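Local coordinates for outer membrane protein Omp121 (Bacteroides thetaiotaomicron, PDB 5FQ8), which probably imports nutrients, likely peptides, across the outer membrane as the TonB-dependent barrel of a SusCD complex, at residues G66-G70 and W722-K726; T187-L191 and N937-T942. The contacts are given in a common frame with arbitrary orientation. Numbering follows the deposited sequence.

Interaction 1 of 2, residues G66-G70 and W722-K726; sequences GKIAG and WNFTK
The segment 66-70 is an irregular loop of the plug domain. It passes obliquely across the inner face of strand segment 722-726 and comes nearest at A69 and T725, whose CA atoms are 5.3 Å apart. G66 has positive phi (74/23). The p rotamer of N723 sets its OD1 beside the loop backbone, 3.8 Å from G66 O and 4.0 Å from I68 N; these are packing contacts, not hydrogen bonds. K67 and I68 point their CB atoms away from the strand. NZ of K67 hydrogen-bonds to the O of S63 instead. A69 is extended (-69/137) and fits close to the strand: its CB is 3.4 Å from T725 OG1 and 4.0 Å from F724 O. G70 again has positive phi (77/6), a value that favours glycine. G70 N donates a 2.6 Å hydrogen bond to OG1 of T725, whose chi1 is m. Along the regular strand N723 and T725 point toward the loop, and F724 points away. This alternation suits a TonB-dependent receptor, where inward side chains of the barrel wall meet the plug. The loop follows helix 49-54 and leads into strand 71-75. Strand 716-731 lies between barrel strands 697-712 and 802-812, and A69 also touches E703 of the former.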
loop_
_atom_site.group_PDB
_atom_site.type_symbol
_atom_site.label_atom_id
_atom_site.label_comp_id
_atom_site.label_asym_id
_atom_site.label_seq_id
_atom_site.Cartn_x
_atom_site.Cartn_y
_atom_site.Cartn_z
ATOM N N GLY B 66 13.762 -18.146 36.264
ATOM C CA GLY B 66 14.707 -18.390 37.334
ATOM C C GLY B 66 14.351 -19.523 38.268
ATOM O O GLY B 66 14.815 -19.541 39.408
ATOM N N LYS B 67 13.539 -20.471 37.823
ATOM C CA LYS B 67 13.112 -21.574 38.674
ATOM C C LYS B 67 13.647 -22.919 38.226
ATOM O O LYS B 67 13.359 -23.923 38.874
ATOM C CB LYS B 67 11.583 -21.642 38.739
ATOM C CG LYS B 67 10.914 -20.436 39.366
ATOM C CD LYS B 67 9.450 -20.703 39.627
ATOM C CE LYS B 67 8.843 -19.724 40.632
ATOM N NZ LYS B 67 8.986 -18.300 40.203
ATOM N N ILE B 68 14.401 -22.976 37.134
ATOM C CA ILE B 68 14.842 -24.237 36.547
ATOM C C ILE B 68 16.245 -24.052 36.001
ATOM O O ILE B 68 16.512 -23.099 35.265
ATOM C CB ILE B 68 13.901 -24.711 35.427
ATOM C CG1 ILE B 68 12.492 -24.900 35.956
ATOM C CG2 ILE B 68 14.397 -26.006 34.848
ATOM C CD1 ILE B 68 11.545 -25.316 34.916
ATOM N N ALA B 69 17.138 -24.957 36.356
ATOM C CA ALA B 69 18.528 -24.798 35.973
ATOM C C ALA B 69 18.685 -24.968 34.477
ATOM O O ALA B 69 18.098 -25.868 33.877
ATOM C CB ALA B 69 19.403 -25.805 36.713
ATOM N N GLY B 70 19.486 -24.094 33.880
ATOM C CA GLY B 70 19.795 -24.166 32.466
ATOM C C GLY B 70 18.715 -23.671 31.535
ATOM O O GLY B 70 18.860 -23.826 30.321
ATOM N N TRP B 722 17.095 -24.448 45.851
ATOM C CA TRP B 722 18.203 -23.668 45.322
ATOM C C TRP B 722 18.649 -24.328 44.033
ATOM O O TRP B 722 18.928 -25.527 44.023
ATOM C CB TRP B 722 19.341 -23.607 46.332
ATOM C CG TRP B 722 20.514 -22.806 45.928
ATOM C CD1 TRP B 722 20.654 -21.468 46.034
ATOM C CD2 TRP B 722 21.745 -23.301 45.402
ATOM N NE1 TRP B 722 21.889 -21.083 45.589
ATOM C CE2 TRP B 722 22.581 -22.197 45.195
ATOM C CE3 TRP B 722 22.219 -24.570 45.077
ATOM C CZ2 TRP B 722 23.869 -22.322 44.674
ATOM C CZ3 TRP B 722 23.491 -24.694 44.562
ATOM C CH2 TRP B 722 24.303 -23.579 44.367
ATOM N N ASN B 723 18.695 -23.560 42.951
ATOM C CA ASN B 723 19.133 -24.080 41.662
ATOM C C ASN B 723 20.242 -23.201 41.098
ATOM O O ASN B 723 20.219 -21.981 41.267
ATOM C CB ASN B 723 17.949 -24.179 40.693
ATOM C CG ASN B 723 17.279 -22.851 40.450
ATOM O OD1 ASN B 723 17.541 -22.206 39.450
ATOM N ND2 ASN B 723 16.409 -22.436 41.358
ATOM N N PHE B 724 21.217 -23.819 40.435
ATOM C CA PHE B 724 22.412 -23.100 39.999
ATOM C C PHE B 724 22.806 -23.510 38.588
ATOM O O PHE B 724 22.939 -24.699 38.297
ATOM C CB PHE B 724 23.568 -23.357 40.973
ATOM C CG PHE B 724 24.864 -22.706 40.586
ATOM C CD1 PHE B 724 25.150 -21.423 40.990
ATOM C CD2 PHE B 724 25.808 -23.402 39.859
ATOM C CE1 PHE B 724 26.335 -20.833 40.643
ATOM C CE2 PHE B 724 26.992 -22.824 39.514
ATOM C CZ PHE B 724 27.260 -21.537 39.906
ATOM N N THR B 725 23.002 -22.515 37.726
ATOM C CA THR B 725 23.414 -22.712 36.341
ATOM C C THR B 725 24.650 -21.877 36.054
ATOM O O THR B 725 24.677 -20.681 36.352
ATOM C CB THR B 725 22.307 -22.312 35.350
ATOM O OG1 THR B 725 21.099 -23.037 35.605
ATOM C CG2 THR B 725 22.747 -22.584 33.934
ATOM N N LYS B 726 25.663 -22.494 35.458
ATOM C CA LYS B 726 26.823 -21.765 34.951
ATOM C C LYS B 726 27.154 -22.325 33.582
ATOM O O LYS B 726 27.515 -23.496 33.468
ATOM C CB LYS B 726 28.019 -21.882 35.894
ATOM C CG LYS B 726 29.135 -20.895 35.624
ATOM C CD LYS B 726 30.224 -20.982 36.664
ATOM C CE LYS B 726 31.388 -20.092 36.324
ATOM N NZ LYS B 726 32.262 -19.831 37.489
#

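Interaction 2 of 2, residues T187-L191 and N937-T942; sequences TVLRL and NLFVWT
The L189 side chain (t, p) lies over the backbone of 937-939 and reaches V940. L189 CD1 is 3.4 Å from L938 O and 4.1 Å from F939 CA. L189 CD2 is 3.5 Å from N937 ND2. The same L189 CD2 packs at 4.0 Å on V940 CG1. The chain turns a corner at N937, which has positive phi (50/57); its ND2 hydrogen-bonds to S973 O. The segments run side by side in the same direction, with CA atoms 7.1 Å apart for L189 and F939 and 7.9 Å for R190 and V940. They flank the start of strand 973-983, which pairs antiparallel with both 177-188 and 928-941. This is the closure of the beta barrel, where its first strand meets its last. The backbone of L189 hydrogen-bonds to S972. R190 NH2 donates to T942 OG1 at 2.9 Å, and R190 NH1 makes a weak hydrogen bond to the same T942 OG1 at 3.2 Å. V940 CG1 covers one face of the guanidinium, 4.3 Å from R190 NH2. T942 OG1 also hydrogen-bonds to N946 O.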
loop_
_atom_site.group_PDB
_atom_site.type_symbol
_atom_site.label_atom_id
_atom_site.label_comp_id
_atom_site.label_asym_id
_atom_site.label_seq_id
_atom_site.Cartn_x
_atom_site.Cartn_y
_atom_site.Cartn_z
ATOM N N THR B 187 2.176 -1.369 38.488
ATOM C CA THR B 187 2.776 -0.056 38.633
ATOM C C THR B 187 4.255 -0.104 38.260
ATOM O O THR B 187 4.885 -1.162 38.231
ATOM C CB THR B 187 2.647 0.480 40.042
ATOM O OG1 THR B 187 3.402 -0.360 40.912
ATOM C CG2 THR B 187 1.215 0.507 40.458
ATOM N N VAL B 188 4.811 1.078 37.999
ATOM C CA VAL B 188 6.143 1.174 37.415
ATOM C C VAL B 188 7.204 0.820 38.446
ATOM O O VAL B 188 7.160 1.277 39.592
ATOM C CB VAL B 188 6.351 2.581 36.835
ATOM C CG1 VAL B 188 6.170 3.620 37.911
ATOM C CG2 VAL B 188 7.698 2.680 36.197
ATOM N N LEU B 189 8.177 0.007 38.032
ATOM C CA LEU B 189 9.078 -0.700 38.940
ATOM C C LEU B 189 10.389 0.016 39.190
ATOM O O LEU B 189 10.854 0.053 40.330
ATOM C CB LEU B 189 9.392 -2.091 38.395
ATOM C CG LEU B 189 10.432 -2.886 39.174
ATOM C CD1 LEU B 189 9.909 -3.175 40.544
ATOM C CD2 LEU B 189 10.766 -4.175 38.469
ATOM N N ARG B 190 11.013 0.545 38.138
ATOM C CA ARG B 190 12.313 1.199 38.253
ATOM C C ARG B 190 12.403 2.209 37.123
ATOM O O ARG B 190 12.349 1.841 35.949
ATOM C CB ARG B 190 13.447 0.171 38.205
ATOM C CG ARG B 190 14.643 0.484 37.323
ATOM C CD ARG B 190 15.763 1.210 38.066
ATOM N NE ARG B 190 16.277 0.475 39.219
ATOM C CZ ARG B 190 17.306 -0.362 39.179
ATOM N NH1 ARG B 190 17.928 -0.577 38.035
ATOM N NH2 ARG B 190 17.711 -0.982 40.280
ATOM N N LEU B 191 12.453 3.471 37.476
ATOM C CA LEU B 191 12.785 4.536 36.556
ATOM C C LEU B 191 14.208 4.976 36.828
ATOM O O LEU B 191 14.746 4.709 37.905
ATOM C CB LEU B 191 11.831 5.721 36.724
ATOM C CG LEU B 191 10.369 5.464 36.373
ATOM C CD1 LEU B 191 9.509 6.612 36.828
ATOM C CD2 LEU B 191 10.215 5.255 34.893
ATOM N N ASN B 937 7.480 -9.748 39.737
ATOM C CA ASN B 937 8.426 -8.711 39.339
ATOM C C ASN B 937 8.348 -7.554 40.334
ATOM O O ASN B 937 8.052 -6.413 39.984
ATOM C CB ASN B 937 8.134 -8.262 37.902
ATOM C CG ASN B 937 9.285 -7.481 37.261
ATOM O OD1 ASN B 937 10.455 -7.838 37.373
ATOM N ND2 ASN B 937 8.939 -6.416 36.568
ATOM N N LEU B 938 8.583 -7.884 41.604
ATOM C CA LEU B 938 8.218 -6.994 42.695
ATOM C C LEU B 938 9.313 -6.018 43.070
ATOM O O LEU B 938 9.025 -4.870 43.404
ATOM C CB LEU B 938 7.817 -7.810 43.919
ATOM C CG LEU B 938 6.381 -8.316 43.903
ATOM C CD1 LEU B 938 6.031 -8.941 45.219
ATOM C CD2 LEU B 938 5.454 -7.162 43.596
ATOM N N PHE B 939 10.566 -6.439 43.025
ATOM C CA PHE B 939 11.653 -5.545 43.388
ATOM C C PHE B 939 12.906 -6.050 42.702
ATOM O O PHE B 939 13.117 -7.255 42.618
ATOM C CB PHE B 939 11.825 -5.503 44.907
ATOM C CG PHE B 939 12.508 -4.283 45.404
ATOM C CD1 PHE B 939 13.889 -4.178 45.352
ATOM C CD2 PHE B 939 11.777 -3.240 45.937
ATOM C CE1 PHE B 939 14.539 -3.054 45.817
ATOM C CE2 PHE B 939 12.414 -2.105 46.406
ATOM C CZ PHE B 939 13.804 -2.012 46.347
ATOM N N VAL B 940 13.723 -5.137 42.193
ATOM C CA VAL B 940 14.927 -5.512 41.462
ATOM C C VAL B 940 16.112 -4.782 42.071
ATOM O O VAL B 940 16.016 -3.599 42.401
ATOM C CB VAL B 940 14.779 -5.227 39.957
ATOM C CG1 VAL B 940 14.536 -3.769 39.733
ATOM C CG2 VAL B 940 15.969 -5.731 39.200
ATOM N N TRP B 941 17.202 -5.509 42.276
ATOM C CA TRP B 941 18.430 -4.972 42.845
ATOM C C TRP B 941 19.525 -5.085 41.802
ATOM O O TRP B 941 19.818 -6.185 41.325
ATOM C CB TRP B 941 18.845 -5.724 44.115
ATOM C CG TRP B 941 17.964 -5.543 45.308
ATOM C CD1 TRP B 941 18.042 -4.562 46.248
ATOM C CD2 TRP B 941 16.887 -6.388 45.701
ATOM N NE1 TRP B 941 17.072 -4.737 47.195
ATOM C CE2 TRP B 941 16.349 -5.856 46.883
ATOM C CE3 TRP B 941 16.321 -7.542 45.166
ATOM C CZ2 TRP B 941 15.271 -6.438 47.536
ATOM C CZ3 TRP B 941 15.250 -8.120 45.820
ATOM C CH2 TRP B 941 14.735 -7.566 46.988
ATOM N N THR B 942 20.133 -3.962 41.463
ATOM C CA THR B 942 21.204 -3.918 40.485
ATOM C C THR B 942 22.468 -3.379 41.126
ATOM O O THR B 942 22.403 -2.674 42.136
ATOM C CB THR B 942 20.821 -3.039 39.292
ATOM O OG1 THR B 942 20.414 -1.745 39.759
ATOM C CG2 THR B 942 19.699 -3.685 38.532
#

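In the fold
Both contacts reach the large curled sheet that forms the barrel, but in different ways. Interaction 1 joins the plug to the inner wall. Interaction 2 joins two parts of the wall where the barrel closes on itself. Their centres are 22 Å apart, and their nearest atoms are about 9 Å apart without touching. Along the chain the order is 66-70, 187-191, 722-726, 937-942, so the two contacts alternate. The chain first builds the plug, then begins the barrel at strand 177-188, and circles through strand 716-731 to strand 928-941 and then 973-983, which pairs back on 177-188. Interaction 1 meets inward-facing side chains, consistent with a plug inside the barrel, as in other TonB-dependent transporters.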